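Local coordinates for protein trigger factor (Thermotoga maritima, PDB 2NSA) that probably acts as a ribosome-bound chaperone keeping new proteins open and as a peptidyl-prolyl isomerase, the piece here being its C-terminal chaperone domain, at residues R48-L53 / E86-D91; E56-L61 / E78-E83; E11-E16 / R30-E35; E35-I40 / R96-L101. All coordinates share one frame; numbering follows the deposited sequence.

How the contacts relate
Three of the four contacts use helix 77-105. Contacts 1 and 2 join it to helix 47-64 at two places with centres about 10 Å apart, while contact 4 joins it to the 35-40 segment. Contact 3 binds helix 25-36 to the chain leaving helix 6-12. Contact 4 is the buried one, its centre about 10 Å from that of the chain, and is wholly aliphatic. The others are partly buried: contact 1 is aliphatic too, contact 2 adds an aromatic ring and an arginine, and contact 3 mixes leucines with a glutamine amide. Contact 4 touches contact 1 through Pro-38 and Asp-90, and contact 3 through Ile-98 and Leu-34.

Contact 1. Residues R48-L53 / E86-D91; sequences RTLEIL and ERILDD
Ile-88 meets Leu-53 with both of its branches, and this pair forms the closest part of an aliphatic contact. Methyl CG2 of Ile-88 lies 3.8 Å from CD1 of Leu-53. The other arm turns to the backbone: CD1 of Ile-88 is 3.7 Å from the carbonyl O of Leu-53. With CG1 anti to the carbonyl carbon (chi1 -72°) and CG2 anti to the backbone N, both arms of Ile-88 are turned toward Leu-53, and CG2 and CD1 each come to 4.0 Å from its CB. Leu-50 completes the apolar patch more loosely, its CD2 being 4.4 Å from Ile-88 CG2 and its CD1 4.5 Å from Leu-89 CD2. Shortening Ile-88 to an alanine would probably open a gap beside Leu-53 CD1 and take from Leu-50 CD2 its partner on this segment. The motif is a steep crossing of helices 47-64 and 77-105 in the all-helical C-terminal domain, the local axes 9.9 Å apart and 107° between directions. Polar interactions run along each helix instead of across. Arg-48 NH1 donates to Glu-51 OE1 on the anti side of the carboxylate, and CG1 of Ile-52 sits over the centre of the guanidinium. On helix 77-105, Asp-91 pairs with Arg-94 and Arg-87 with Glu-83.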
loop_
_atom_site.group_PDB
_atom_site.type_symbol
_atom_site.label_atom_id
_atom_site.label_comp_id
_atom_site.label_asym_id
_atom_site.label_seq_id
_atom_site.Cartn_x
_atom_site.Cartn_y
_atom_site.Cartn_z
ATOM N N ARG A 48 -4.838 18.778 -12.905
ATOM C CA ARG A 48 -6.227 18.482 -13.219
ATOM C C ARG A 48 -6.555 17.019 -12.913
ATOM O O ARG A 48 -7.608 16.720 -12.340
ATOM C CB ARG A 48 -6.546 18.803 -14.686
ATOM C CG ARG A 48 -8.008 18.554 -15.076
ATOM C CD ARG A 48 -8.990 19.282 -14.162
ATOM N NE ARG A 48 -10.361 18.812 -14.369
ATOM C CZ ARG A 48 -11.309 18.837 -13.436
ATOM N NH1 ARG A 48 -11.041 19.312 -12.226
ATOM N NH2 ARG A 48 -12.518 18.363 -13.710
ATOM N N THR A 49 -5.659 16.105 -13.278
ATOM C CA THR A 49 -5.899 14.689 -13.007
ATOM C C THR A 49 -6.069 14.471 -11.506
ATOM O O THR A 49 -6.951 13.721 -11.067
ATOM C CB THR A 49 -4.728 13.809 -13.493
ATOM O OG1 THR A 49 -4.632 13.892 -14.920
ATOM C CG2 THR A 49 -4.954 12.354 -13.091
ATOM N N LEU A 50 -5.220 15.123 -10.723
ATOM C CA LEU A 50 -5.288 15.001 -9.270
ATOM C C LEU A 50 -6.598 15.586 -8.735
ATOM O O LEU A 50 -7.205 15.012 -7.827
ATOM C CB LEU A 50 -4.071 15.677 -8.629
ATOM C CG LEU A 50 -2.742 15.002 -9.019
ATOM C CD1 LEU A 50 -1.562 15.742 -8.395
ATOM C CD2 LEU A 50 -2.749 13.553 -8.561
ATOM N N GLU A 51 -7.043 16.714 -9.287
ATOM C CA GLU A 51 -8.310 17.302 -8.840
ATOM C C GLU A 51 -9.430 16.297 -9.068
ATOM O O GLU A 51 -10.306 16.122 -8.224
ATOM C CB GLU A 51 -8.649 18.578 -9.619
ATOM C CG GLU A 51 -7.669 19.699 -9.426
ATOM C CD GLU A 51 -8.064 20.951 -10.181
ATOM O OE1 GLU A 51 -8.759 20.838 -11.218
ATOM O OE2 GLU A 51 -7.665 22.053 -9.744
ATOM N N ILE A 52 -9.397 15.635 -10.222
ATOM C CA ILE A 52 -10.421 14.647 -10.553
ATOM C C ILE A 52 -10.386 13.469 -9.580
ATOM O O ILE A 52 -11.439 12.988 -9.145
ATOM C CB ILE A 52 -10.248 14.121 -11.999
ATOM C CG1 ILE A 52 -10.473 15.267 -12.994
ATOM C CG2 ILE A 52 -11.250 13.009 -12.279
ATOM C CD1 ILE A 52 -10.113 14.910 -14.421
ATOM N N LEU A 53 -9.186 13.007 -9.234
ATOM C CA LEU A 53 -9.058 11.880 -8.313
ATOM C C LEU A 53 -9.551 12.261 -6.919
ATOM O O LEU A 53 -10.155 11.446 -6.217
ATOM C CB LEU A 53 -7.604 11.394 -8.253
ATOM C CG LEU A 53 -7.101 10.858 -9.596
ATOM C CD1 LEU A 53 -5.688 10.325 -9.437
ATOM C CD2 LEU A 53 -8.031 9.755 -10.091
ATOM N N GLU A 86 -2.402 15.435 -1.882
ATOM C CA GLU A 86 -1.037 15.001 -1.618
ATOM C C GLU A 86 -1.002 13.511 -1.281
ATOM O O GLU A 86 -0.071 12.804 -1.676
ATOM C CB GLU A 86 -0.419 15.826 -0.484
ATOM C CG GLU A 86 0.917 16.474 -0.857
ATOM C CD GLU A 86 0.831 17.351 -2.109
ATOM O OE1 GLU A 86 0.002 18.286 -2.140
ATOM O OE2 GLU A 86 1.599 17.108 -3.062
ATOM N N ARG A 87 -2.015 13.035 -0.561
ATOM C CA ARG A 87 -2.091 11.619 -0.199
ATOM C C ARG A 87 -2.266 10.772 -1.452
ATOM O O ARG A 87 -1.659 9.707 -1.587
ATOM C CB ARG A 87 -3.263 11.362 0.753
ATOM C CG ARG A 87 -3.073 11.958 2.143
ATOM C CD ARG A 87 -4.110 11.418 3.117
ATOM N NE ARG A 87 -3.902 11.904 4.481
ATOM C CZ ARG A 87 -4.551 11.438 5.545
ATOM N NH1 ARG A 87 -5.451 10.474 5.404
ATOM N NH2 ARG A 87 -4.298 11.932 6.751
ATOM N N ILE A 88 -3.103 11.251 -2.368
ATOM C CA ILE A 88 -3.347 10.528 -3.611
ATOM C C ILE A 88 -2.091 10.499 -4.466
ATOM O O ILE A 88 -1.758 9.460 -5.048
ATOM C CB ILE A 88 -4.511 11.152 -4.406
ATOM C CG1 ILE A 88 -5.828 10.836 -3.683
ATOM C CG2 ILE A 88 -4.552 10.602 -5.831
ATOM C CD1 ILE A 88 -7.038 11.546 -4.251
ATOM N N LEU A 89 -1.395 11.630 -4.549
ATOM C CA LEU A 89 -0.165 11.666 -5.331
ATOM C C LEU A 89 0.830 10.695 -4.710
ATOM O O LEU A 89 1.542 9.981 -5.423
ATOM C CB LEU A 89 0.428 13.079 -5.357
ATOM C CG LEU A 89 1.769 13.259 -6.074
ATOM C CD1 LEU A 89 1.698 12.744 -7.499
ATOM C CD2 LEU A 89 2.132 14.737 -6.050
ATOM N N ASP A 90 0.887 10.664 -3.382
ATOM C CA ASP A 90 1.815 9.745 -2.724
ATOM C C ASP A 90 1.445 8.290 -3.022
ATOM O O ASP A 90 2.334 7.456 -3.186
ATOM C CB ASP A 90 1.854 9.983 -1.211
ATOM C CG ASP A 90 2.757 11.146 -0.825
ATOM O OD1 ASP A 90 3.614 11.547 -1.643
ATOM O OD2 ASP A 90 2.622 11.651 0.309
ATOM N N ASP A 91 0.148 7.982 -3.102
ATOM C CA ASP A 91 -0.277 6.614 -3.399
ATOM C C ASP A 91 0.156 6.233 -4.814
ATOM O O ASP A 91 0.605 5.108 -5.062
ATOM C CB ASP A 91 -1.802 6.437 -3.318
ATOM C CG ASP A 91 -2.347 6.541 -1.904
ATOM O OD1 ASP A 91 -1.597 6.296 -0.939
ATOM O OD2 ASP A 91 -3.552 6.850 -1.765
#

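Contact 2. Residues E56-L61 / E78-E83; sequences EAINRL and EKFREE
Segments 56-61 of helix 47-64 and 78-83 of helix 77-105 cross at 115° between their directions, their local axes 11.7 Å apart, and Ile-58 and Arg-81 have the nearest CA atoms at 8.6 Å. Phe-80 and Arg-81 reach across this separation to Ile-58 and Leu-61. Ile-58 points at the other helix and touches two residues. Its CG1 lies 4.0 Å from CE2 of Phe-80, while its CD1 sits over one face of the Arg-81 guanidinium, toward the rim, 3.4 Å from NH1. Phe-80 has CG anti to the backbone N (chi1 176°), which brings the far end of the ring to Leu-61; CD1 of Leu-61 meets CZ at the ring edge at 3.9 Å. Tyr-67 and Ile-70 of helix 67-72 also pack on the ring, and Tyr-74 stacks edge-to-face with it. Arg-81 runs extended from CG to NE. A methionine in its place would probably cost both Glu-77 and Asn-55 their partner and take the flat cationic group off Ile-58. The apolar cluster made with helix 67-72 is thus bordered by one arginine, whose NE ion pair with Glu-77 and NH1 hydrogen bond to Asn-55 of helix 47-64 probably hold the guanidinium flat against Ile-58 CD1.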
loop_
_atom_site.group_PDB
_atom_site.type_symbol
_atom_site.label_atom_id
_atom_site.label_comp_id
_atom_site.label_asym_id
_atom_site.label_seq_id
_atom_site.Cartn_x
_atom_site.Cartn_y
_atom_site.Cartn_z
ATOM N N GLU A 56 -13.359 12.093 -6.906
ATOM C CA GLU A 56 -13.847 10.725 -6.875
ATOM C C GLU A 56 -13.710 10.099 -5.494
ATOM O O GLU A 56 -14.582 9.335 -5.067
ATOM C CB GLU A 56 -13.125 9.914 -7.951
ATOM C CG GLU A 56 -13.301 10.557 -9.326
ATOM C CD GLU A 56 -12.567 9.833 -10.439
ATOM O OE1 GLU A 56 -11.383 9.488 -10.251
ATOM O OE2 GLU A 56 -13.178 9.626 -11.510
ATOM N N ALA A 57 -12.637 10.446 -4.784
ATOM C CA ALA A 57 -12.406 9.931 -3.434
ATOM C C ALA A 57 -13.461 10.510 -2.498
ATOM O O ALA A 57 -13.996 9.812 -1.633
ATOM C CB ALA A 57 -11.016 10.320 -2.951
ATOM N N ILE A 58 -13.755 11.794 -2.684
ATOM C CA ILE A 58 -14.751 12.467 -1.863
ATOM C C ILE A 58 -16.141 11.916 -2.166
ATOM O O ILE A 58 -16.940 11.708 -1.254
ATOM C CB ILE A 58 -14.711 13.988 -2.090
ATOM C CG1 ILE A 58 -13.481 14.570 -1.390
ATOM C CG2 ILE A 58 -15.996 14.636 -1.571
ATOM C CD1 ILE A 58 -13.229 16.044 -1.674
ATOM N N ASN A 59 -16.431 11.670 -3.438
ATOM C CA ASN A 59 -17.737 11.127 -3.792
ATOM C C ASN A 59 -17.914 9.756 -3.165
ATOM O O ASN A 59 -19.020 9.386 -2.766
ATOM C CB ASN A 59 -17.909 11.032 -5.309
ATOM C CG ASN A 59 -18.228 12.368 -5.935
ATOM O OD1 ASN A 59 -18.981 13.161 -5.373
ATOM N ND2 ASN A 59 -17.669 12.623 -7.111
ATOM N N ARG A 60 -16.821 9.003 -3.070
ATOM C CA ARG A 60 -16.873 7.674 -2.470
ATOM C C ARG A 60 -17.143 7.811 -0.976
ATOM O O ARG A 60 -17.948 7.069 -0.418
ATOM C CB ARG A 60 -15.553 6.926 -2.708
ATOM C CG ARG A 60 -15.381 5.675 -1.851
ATOM C CD ARG A 60 -14.183 4.834 -2.283
ATOM N NE ARG A 60 -13.051 5.653 -2.715
ATOM C CZ ARG A 60 -12.725 5.859 -3.988
ATOM N NH1 ARG A 60 -13.442 5.305 -4.956
ATOM N NH2 ARG A 60 -11.686 6.624 -4.295
ATOM N N LEU A 61 -16.474 8.767 -0.336
ATOM C CA LEU A 61 -16.660 9.001 1.092
ATOM C C LEU A 61 -18.102 9.406 1.373
ATOM O O LEU A 61 -18.666 9.049 2.411
ATOM C CB LEU A 61 -15.715 10.101 1.581
ATOM C CG LEU A 61 -14.223 9.756 1.587
ATOM C CD1 LEU A 61 -13.418 10.980 1.965
ATOM C CD2 LEU A 61 -13.966 8.622 2.573
ATOM N N GLU A 78 -11.432 23.046 1.622
ATOM C CA GLU A 78 -10.290 23.363 0.772
ATOM C C GLU A 78 -9.034 22.715 1.339
ATOM O O GLU A 78 -8.232 22.133 0.600
ATOM C CB GLU A 78 -10.101 24.881 0.680
ATOM C CG GLU A 78 -9.060 25.320 -0.337
ATOM C CD GLU A 78 -8.906 26.829 -0.392
ATOM O OE1 GLU A 78 -9.901 27.520 -0.704
ATOM O OE2 GLU A 78 -7.791 27.325 -0.126
ATOM N N LYS A 79 -8.866 22.812 2.654
ATOM C CA LYS A 79 -7.701 22.227 3.314
ATOM C C LYS A 79 -7.717 20.713 3.158
ATOM O O LYS A 79 -6.684 20.095 2.889
ATOM C CB LYS A 79 -7.698 22.583 4.800
ATOM C CG LYS A 79 -7.661 24.072 5.114
ATOM C CD LYS A 79 -6.278 24.695 4.940
ATOM C CE LYS A 79 -5.991 25.090 3.502
ATOM N NZ LYS A 79 -4.729 25.877 3.403
ATOM N N PHE A 80 -8.897 20.121 3.335
ATOM C CA PHE A 80 -9.047 18.675 3.214
ATOM C C PHE A 80 -8.699 18.217 1.800
ATOM O O PHE A 80 -8.009 17.211 1.618
ATOM C CB PHE A 80 -10.473 18.245 3.557
ATOM C CG PHE A 80 -10.719 16.776 3.357
ATOM C CD1 PHE A 80 -9.964 15.832 4.052
ATOM C CD2 PHE A 80 -11.679 16.331 2.458
ATOM C CE1 PHE A 80 -10.166 14.460 3.850
ATOM C CE2 PHE A 80 -11.889 14.963 2.251
ATOM C CZ PHE A 80 -11.130 14.029 2.950
ATOM N N ARG A 81 -9.174 18.951 0.797
ATOM C CA ARG A 81 -8.871 18.586 -0.585
ATOM C C ARG A 81 -7.366 18.657 -0.829
ATOM O O ARG A 81 -6.798 17.784 -1.491
ATOM C CB ARG A 81 -9.606 19.504 -1.565
ATOM C CG ARG A 81 -11.082 19.173 -1.737
ATOM C CD ARG A 81 -11.756 20.130 -2.725
ATOM N NE ARG A 81 -13.193 19.897 -2.823
ATOM C CZ ARG A 81 -13.763 18.972 -3.591
ATOM N NH1 ARG A 81 -13.020 18.176 -4.352
ATOM N NH2 ARG A 81 -15.083 18.832 -3.588
ATOM N N GLU A 82 -6.719 19.684 -0.282
ATOM C CA GLU A 82 -5.271 19.839 -0.448
ATOM C C GLU A 82 -4.536 18.640 0.148
ATOM O O GLU A 82 -3.585 18.122 -0.451
ATOM C CB GLU A 82 -4.784 21.134 0.224
ATOM C CG GLU A 82 -5.039 22.414 -0.585
ATOM C CD GLU A 82 -4.956 23.691 0.253
ATOM O OE1 GLU A 82 -4.086 23.780 1.148
ATOM O OE2 GLU A 82 -5.758 24.619 0.006
ATOM N N GLU A 83 -4.965 18.204 1.327
ATOM C CA GLU A 83 -4.328 17.062 1.976
ATOM C C GLU A 83 -4.571 15.781 1.195
ATOM O O GLU A 83 -3.654 14.980 0.984
ATOM C CB GLU A 83 -4.848 16.872 3.401
ATOM C CG GLU A 83 -4.310 15.602 4.044
ATOM C CD GLU A 83 -4.422 15.603 5.547
ATOM O OE1 GLU A 83 -4.067 16.627 6.172
ATOM O OE2 GLU A 83 -4.853 14.573 6.107
#

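Contact 3. Residues E11-E16 / R30-E35; sequences ESLKKE and REQLLE
Leu-13 O accepts a hydrogen bond from Lys-15 NZ at 2.8 Å, while the Leu-13 side chain turns to helix 25-36. The lysine chain folds back over the turn that follows helix 6-12 and so brings its ammonium well above the carbonyl plane, 52° out of it, with a C=O...N angle of 116°. NZ then stands 4.4 Å from OE1 of Gln-32, near it but not bonded. The backbone at Lys-15 also bonds to His-165 and His-166 of the C-terminal histidine run, evidently a purification tag. Across the contact the chief partner of Gln-32 is apolar: its OE1 is 3.3 Å from methyl CD2 of Leu-13, and its CG and CD lie against the same methyl. The glutamine chain has CG anti to the backbone N (chi1 -176°) and is extended beyond, which lays it alongside the leucine, oppositely directed. The second methyl of Leu-13, CD1, lies 3.9 Å from CD1 of Leu-33, whose side chain is roughly perpendicular to it. One methyl of Leu-13 thus rests on the amide of exposed Gln-32, the other on buried Leu-33. Met-29, earlier on helix 25-36, touches both Leu-13 and Lys-15, and Leu-33 continues the packing onto Leu-156 and Leu-160 of helix 140-160.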
loop_
_atom_site.group_PDB
_atom_site.type_symbol
_atom_site.label_atom_id
_atom_site.label_comp_id
_atom_site.label_asym_id
_atom_site.label_seq_id
_atom_site.Cartn_x
_atom_site.Cartn_y
_atom_site.Cartn_z
ATOM N N GLU A 11 18.769 2.481 4.754
ATOM C CA GLU A 11 19.739 2.803 5.795
ATOM C C GLU A 11 19.057 3.481 6.982
ATOM O O GLU A 11 19.472 3.304 8.127
ATOM C CB GLU A 11 20.841 3.711 5.234
ATOM C CG GLU A 11 21.842 4.198 6.276
ATOM C CD GLU A 11 23.006 4.959 5.663
ATOM O OE1 GLU A 11 22.760 5.902 4.877
ATOM O OE2 GLU A 11 24.170 4.617 5.973
ATOM N N SER A 12 18.001 4.246 6.707
ATOM C CA SER A 12 17.274 4.952 7.761
ATOM C C SER A 12 16.406 4.006 8.580
ATOM O O SER A 12 15.927 4.363 9.659
ATOM C CB SER A 12 16.383 6.048 7.159
ATOM O OG SER A 12 15.269 5.491 6.480
ATOM N N LEU A 13 16.204 2.799 8.062
ATOM C CA LEU A 13 15.379 1.805 8.737
ATOM C C LEU A 13 16.189 0.859 9.618
ATOM O O LEU A 13 15.625 -0.001 10.294
ATOM C CB LEU A 13 14.594 0.988 7.707
ATOM C CG LEU A 13 13.633 1.751 6.789
ATOM C CD1 LEU A 13 13.025 0.789 5.786
ATOM C CD2 LEU A 13 12.541 2.415 7.618
ATOM N N LYS A 14 17.509 1.017 9.612
ATOM C CA LYS A 14 18.371 0.161 10.417
ATOM C C LYS A 14 18.133 0.334 11.911
ATOM O O LYS A 14 17.973 1.450 12.402
ATOM C CB LYS A 14 19.843 0.435 10.112
ATOM C CG LYS A 14 20.308 -0.080 8.768
ATOM C CD LYS A 14 21.806 0.121 8.606
ATOM C CE LYS A 14 22.302 -0.440 7.283
ATOM N NZ LYS A 14 23.776 -0.282 7.133
ATOM N N LYS A 15 18.105 -0.787 12.622
ATOM C CA LYS A 15 17.908 -0.782 14.063
ATOM C C LYS A 15 19.165 -1.324 14.724
ATOM O O LYS A 15 20.015 -1.918 14.062
ATOM C CB LYS A 15 16.703 -1.644 14.442
ATOM C CG LYS A 15 15.386 -1.153 13.861
ATOM C CD LYS A 15 15.054 0.246 14.358
ATOM C CE LYS A 15 13.747 0.757 13.769
ATOM N NZ LYS A 15 13.826 0.945 12.289
ATOM N N GLU A 16 19.282 -1.125 16.031
ATOM C CA GLU A 16 20.454 -1.590 16.759
ATOM C C GLU A 16 20.054 -2.233 18.080
ATOM O O GLU A 16 19.127 -1.780 18.747
ATOM C CB GLU A 16 21.403 -0.410 17.009
ATOM C CG GLU A 16 22.734 -0.770 17.659
ATOM C CD GLU A 16 23.787 0.316 17.466
ATOM O OE1 GLU A 16 23.544 1.469 17.880
ATOM O OE2 GLU A 16 24.857 0.012 16.895
ATOM N N ARG A 30 6.744 -2.185 7.835
ATOM C CA ARG A 30 6.019 -1.986 6.584
ATOM C C ARG A 30 5.436 -0.584 6.532
ATOM O O ARG A 30 5.504 0.089 5.505
ATOM C CB ARG A 30 4.890 -3.010 6.441
ATOM C CG ARG A 30 5.360 -4.412 6.124
ATOM C CD ARG A 30 4.223 -5.404 6.239
ATOM N NE ARG A 30 4.723 -6.756 6.473
ATOM C CZ ARG A 30 3.996 -7.746 6.980
ATOM N NH1 ARG A 30 2.725 -7.541 7.307
ATOM N NH2 ARG A 30 4.544 -8.937 7.181
ATOM N N GLU A 31 4.868 -0.147 7.650
ATOM C CA GLU A 31 4.260 1.173 7.735
ATOM C C GLU A 31 5.242 2.294 7.392
ATOM O O GLU A 31 4.961 3.123 6.527
ATOM C CB GLU A 31 3.688 1.392 9.138
ATOM C CG GLU A 31 2.738 2.570 9.254
ATOM C CD GLU A 31 2.158 2.716 10.651
ATOM O OE1 GLU A 31 1.667 1.707 11.200
ATOM O OE2 GLU A 31 2.185 3.841 11.197
ATOM N N GLN A 32 6.394 2.325 8.058
ATOM C CA GLN A 32 7.375 3.371 7.789
ATOM C C GLN A 32 7.955 3.237 6.386
ATOM O O GLN A 32 8.258 4.236 5.732
ATOM C CB GLN A 32 8.503 3.339 8.828
ATOM C CG GLN A 32 9.514 4.469 8.665
ATOM C CD GLN A 32 10.429 4.629 9.868
ATOM O OE1 GLN A 32 11.131 3.696 10.261
ATOM N NE2 GLN A 32 10.424 5.821 10.460
ATOM N N LEU A 33 8.110 2.001 5.926
ATOM C CA LEU A 33 8.642 1.757 4.593
ATOM C C LEU A 33 7.694 2.352 3.556
ATOM O O LEU A 33 8.117 3.088 2.664
ATOM C CB LEU A 33 8.804 0.254 4.355
ATOM C CG LEU A 33 9.332 -0.164 2.981
ATOM C CD1 LEU A 33 10.650 0.531 2.693
ATOM C CD2 LEU A 33 9.495 -1.677 2.954
ATOM N N LEU A 34 6.408 2.042 3.689
ATOM C CA LEU A 34 5.397 2.549 2.767
ATOM C C LEU A 34 5.304 4.069 2.798
ATOM O O LEU A 34 5.101 4.713 1.770
ATOM C CB LEU A 34 4.022 1.963 3.104
ATOM C CG LEU A 34 3.757 0.505 2.742
ATOM C CD1 LEU A 34 2.388 0.096 3.262
ATOM C CD2 LEU A 34 3.838 0.325 1.231
ATOM N N GLU A 35 5.447 4.640 3.986
ATOM C CA GLU A 35 5.363 6.082 4.142
ATOM C C GLU A 35 6.499 6.831 3.455
ATOM O O GLU A 35 6.304 7.934 2.946
ATOM C CB GLU A 35 5.341 6.437 5.628
ATOM C CG GLU A 35 5.262 7.924 5.908
ATOM C CD GLU A 35 5.204 8.233 7.390
ATOM O OE1 GLU A 35 5.119 9.429 7.743
ATOM O OE2 GLU A 35 5.241 7.282 8.203
#

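Contact 4. Residues E35-I40 / R96-L101; sequences EKLPEI and RVIEVL
Val-97 on helix 77-105 fits against Leu-37 and Ile-40, where a 3-10 segment, 37-39, follows helix 25-36 in the interior of the all-helical C-terminal domain. The Val-97 CB points at that turn and forks. Its CG1 branch, anti to the backbone N (chi1 176°), meets two methyls: CD2 of Leu-37 at 3.9 Å and CD1 of Ile-40 at 4.0 Å. Its CG2 branch meets the backbone instead, 3.9 Å from the carbonyl O of Leu-37. That oxygen also accepts the 3-10 hydrogen bond from Ile-40 N at 3.2 Å, so the valine methyl packs beside a polar atom already supplied with a donor. Ile-40 holds CG1 between the backbone N and the carbonyl carbon, the crowded position (chi1 65°), and this rotamer carries CD1 to Val-97 although the Ile-40 CB does not point at helix 77-105. Other helices close round the site. Leu-9 of helix 6-12 packs on Leu-37, Leu-6 on Ile-40, and Ile-98 touches Trp-148 and Lys-152 of helix 140-160. The CB of Pro-38 points away from segment 96-101, yet the ring still lies on helix 77-105, against Lys-93 and Arg-94. The remaining methyl of Leu-37, CD1, reaches Ile-98 CG1 at 4.3 Å.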
loop_
_atom_site.group_PDB
_atom_site.type_symbol
_atom_site.label_atom_id
_atom_site.label_comp_id
_atom_site.label_asym_id
_atom_site.label_seq_id
_atom_site.Cartn_x
_atom_site.Cartn_y
_atom_site.Cartn_z
ATOM N N GLU A 35 5.447 4.640 3.986
ATOM C CA GLU A 35 5.363 6.082 4.142
ATOM C C GLU A 35 6.499 6.831 3.455
ATOM O O GLU A 35 6.304 7.934 2.946
ATOM C CB GLU A 35 5.341 6.437 5.628
ATOM C CG GLU A 35 5.262 7.924 5.908
ATOM C CD GLU A 35 5.204 8.233 7.390
ATOM O OE1 GLU A 35 5.119 9.429 7.743
ATOM O OE2 GLU A 35 5.241 7.282 8.203
ATOM N N LYS A 36 7.682 6.227 3.425
ATOM C CA LYS A 36 8.839 6.879 2.822
ATOM C C LYS A 36 9.067 6.570 1.346
ATOM O O LYS A 36 9.700 7.353 0.639
ATOM C CB LYS A 36 10.100 6.529 3.617
ATOM C CG LYS A 36 10.101 7.058 5.043
ATOM C CD LYS A 36 9.986 8.575 5.070
ATOM C CE LYS A 36 10.067 9.111 6.492
ATOM N NZ LYS A 36 9.955 10.593 6.540
ATOM N N LEU A 37 8.544 5.441 0.878
ATOM C CA LEU A 37 8.723 5.049 -0.517
ATOM C C LEU A 37 8.419 6.124 -1.568
ATOM O O LEU A 37 9.159 6.267 -2.535
ATOM C CB LEU A 37 7.915 3.778 -0.818
ATOM C CG LEU A 37 8.546 2.462 -0.344
ATOM C CD1 LEU A 37 7.598 1.296 -0.610
ATOM C CD2 LEU A 37 9.871 2.244 -1.074
ATOM N N PRO A 38 7.336 6.902 -1.395
ATOM C CA PRO A 38 7.017 7.936 -2.389
ATOM C C PRO A 38 8.144 8.940 -2.648
ATOM O O PRO A 38 8.204 9.555 -3.711
ATOM C CB PRO A 38 5.783 8.622 -1.798
ATOM C CG PRO A 38 5.144 7.552 -0.990
ATOM C CD PRO A 38 6.324 6.874 -0.326
ATOM N N GLU A 39 9.031 9.099 -1.674
ATOM C CA GLU A 39 10.133 10.052 -1.787
ATOM C C GLU A 39 11.210 9.732 -2.819
ATOM O O GLU A 39 11.938 10.628 -3.246
ATOM C CB GLU A 39 10.789 10.231 -0.418
ATOM C CG GLU A 39 9.950 11.030 0.565
ATOM C CD GLU A 39 10.545 11.053 1.961
ATOM O OE1 GLU A 39 11.788 11.018 2.079
ATOM O OE2 GLU A 39 9.766 11.117 2.939
ATOM N N ILE A 40 11.307 8.473 -3.233
ATOM C CA ILE A 40 12.339 8.080 -4.186
ATOM C C ILE A 40 11.894 7.953 -5.636
ATOM O O ILE A 40 12.574 7.319 -6.446
ATOM C CB ILE A 40 13.000 6.759 -3.757
ATOM C CG1 ILE A 40 11.984 5.615 -3.809
ATOM C CG2 ILE A 40 13.550 6.904 -2.344
ATOM C CD1 ILE A 40 12.597 4.244 -3.581
ATOM N N ARG A 96 3.748 2.967 -8.087
ATOM C CA ARG A 96 4.719 2.867 -9.172
ATOM C C ARG A 96 6.021 2.251 -8.636
ATOM O O ARG A 96 6.596 1.347 -9.263
ATOM C CB ARG A 96 5.007 4.249 -9.764
ATOM C CG ARG A 96 6.188 4.270 -10.738
ATOM C CD ARG A 96 5.957 3.405 -11.962
ATOM N NE ARG A 96 7.066 3.574 -12.906
ATOM C CZ ARG A 96 7.331 2.762 -13.924
ATOM N NH1 ARG A 96 6.567 1.701 -14.154
ATOM N NH2 ARG A 96 8.371 3.007 -14.710
ATOM N N VAL A 97 6.485 2.729 -7.484
ATOM C CA VAL A 97 7.721 2.207 -6.886
ATOM C C VAL A 97 7.605 0.711 -6.597
ATOM O O VAL A 97 8.526 -0.065 -6.881
ATOM C CB VAL A 97 8.073 2.942 -5.565
ATOM C CG1 VAL A 97 9.316 2.312 -4.929
ATOM C CG2 VAL A 97 8.318 4.407 -5.844
ATOM N N ILE A 98 6.468 0.304 -6.042
ATOM C CA ILE A 98 6.247 -1.101 -5.707
ATOM C C ILE A 98 6.222 -1.964 -6.959
ATOM O O ILE A 98 6.844 -3.040 -7.009
ATOM C CB ILE A 98 4.932 -1.273 -4.904
ATOM C CG1 ILE A 98 5.119 -0.660 -3.514
ATOM C CG2 ILE A 98 4.557 -2.748 -4.787
ATOM C CD1 ILE A 98 3.838 -0.361 -2.778
ATOM N N GLU A 99 5.522 -1.485 -7.981
ATOM C CA GLU A 99 5.425 -2.228 -9.236
ATOM C C GLU A 99 6.806 -2.386 -9.876
ATOM O O GLU A 99 7.172 -3.479 -10.327
ATOM C CB GLU A 99 4.459 -1.525 -10.197
ATOM C CG GLU A 99 4.053 -2.397 -11.369
ATOM C CD GLU A 99 2.825 -1.870 -12.092
ATOM O OE1 GLU A 99 1.692 -2.036 -11.574
ATOM O OE2 GLU A 99 2.998 -1.285 -13.175
ATOM N N VAL A 100 7.580 -1.305 -9.889
ATOM C CA VAL A 100 8.921 -1.348 -10.464
ATOM C C VAL A 100 9.832 -2.271 -9.664
ATOM O O VAL A 100 10.612 -3.021 -10.251
ATOM C CB VAL A 100 9.560 0.053 -10.538
ATOM C CG1 VAL A 100 11.038 -0.061 -10.927
ATOM C CG2 VAL A 100 8.835 0.890 -11.583
ATOM N N LEU A 101 9.753 -2.222 -8.338
ATOM C CA LEU A 101 10.609 -3.102 -7.544
ATOM C C LEU A 101 10.228 -4.558 -7.792
ATOM O O LEU A 101 11.098 -5.432 -7.825
ATOM C CB LEU A 101 10.515 -2.773 -6.048
ATOM C CG LEU A 101 11.185 -1.440 -5.685
ATOM C CD1 LEU A 101 10.854 -1.047 -4.253
ATOM C CD2 LEU A 101 12.696 -1.569 -5.874
#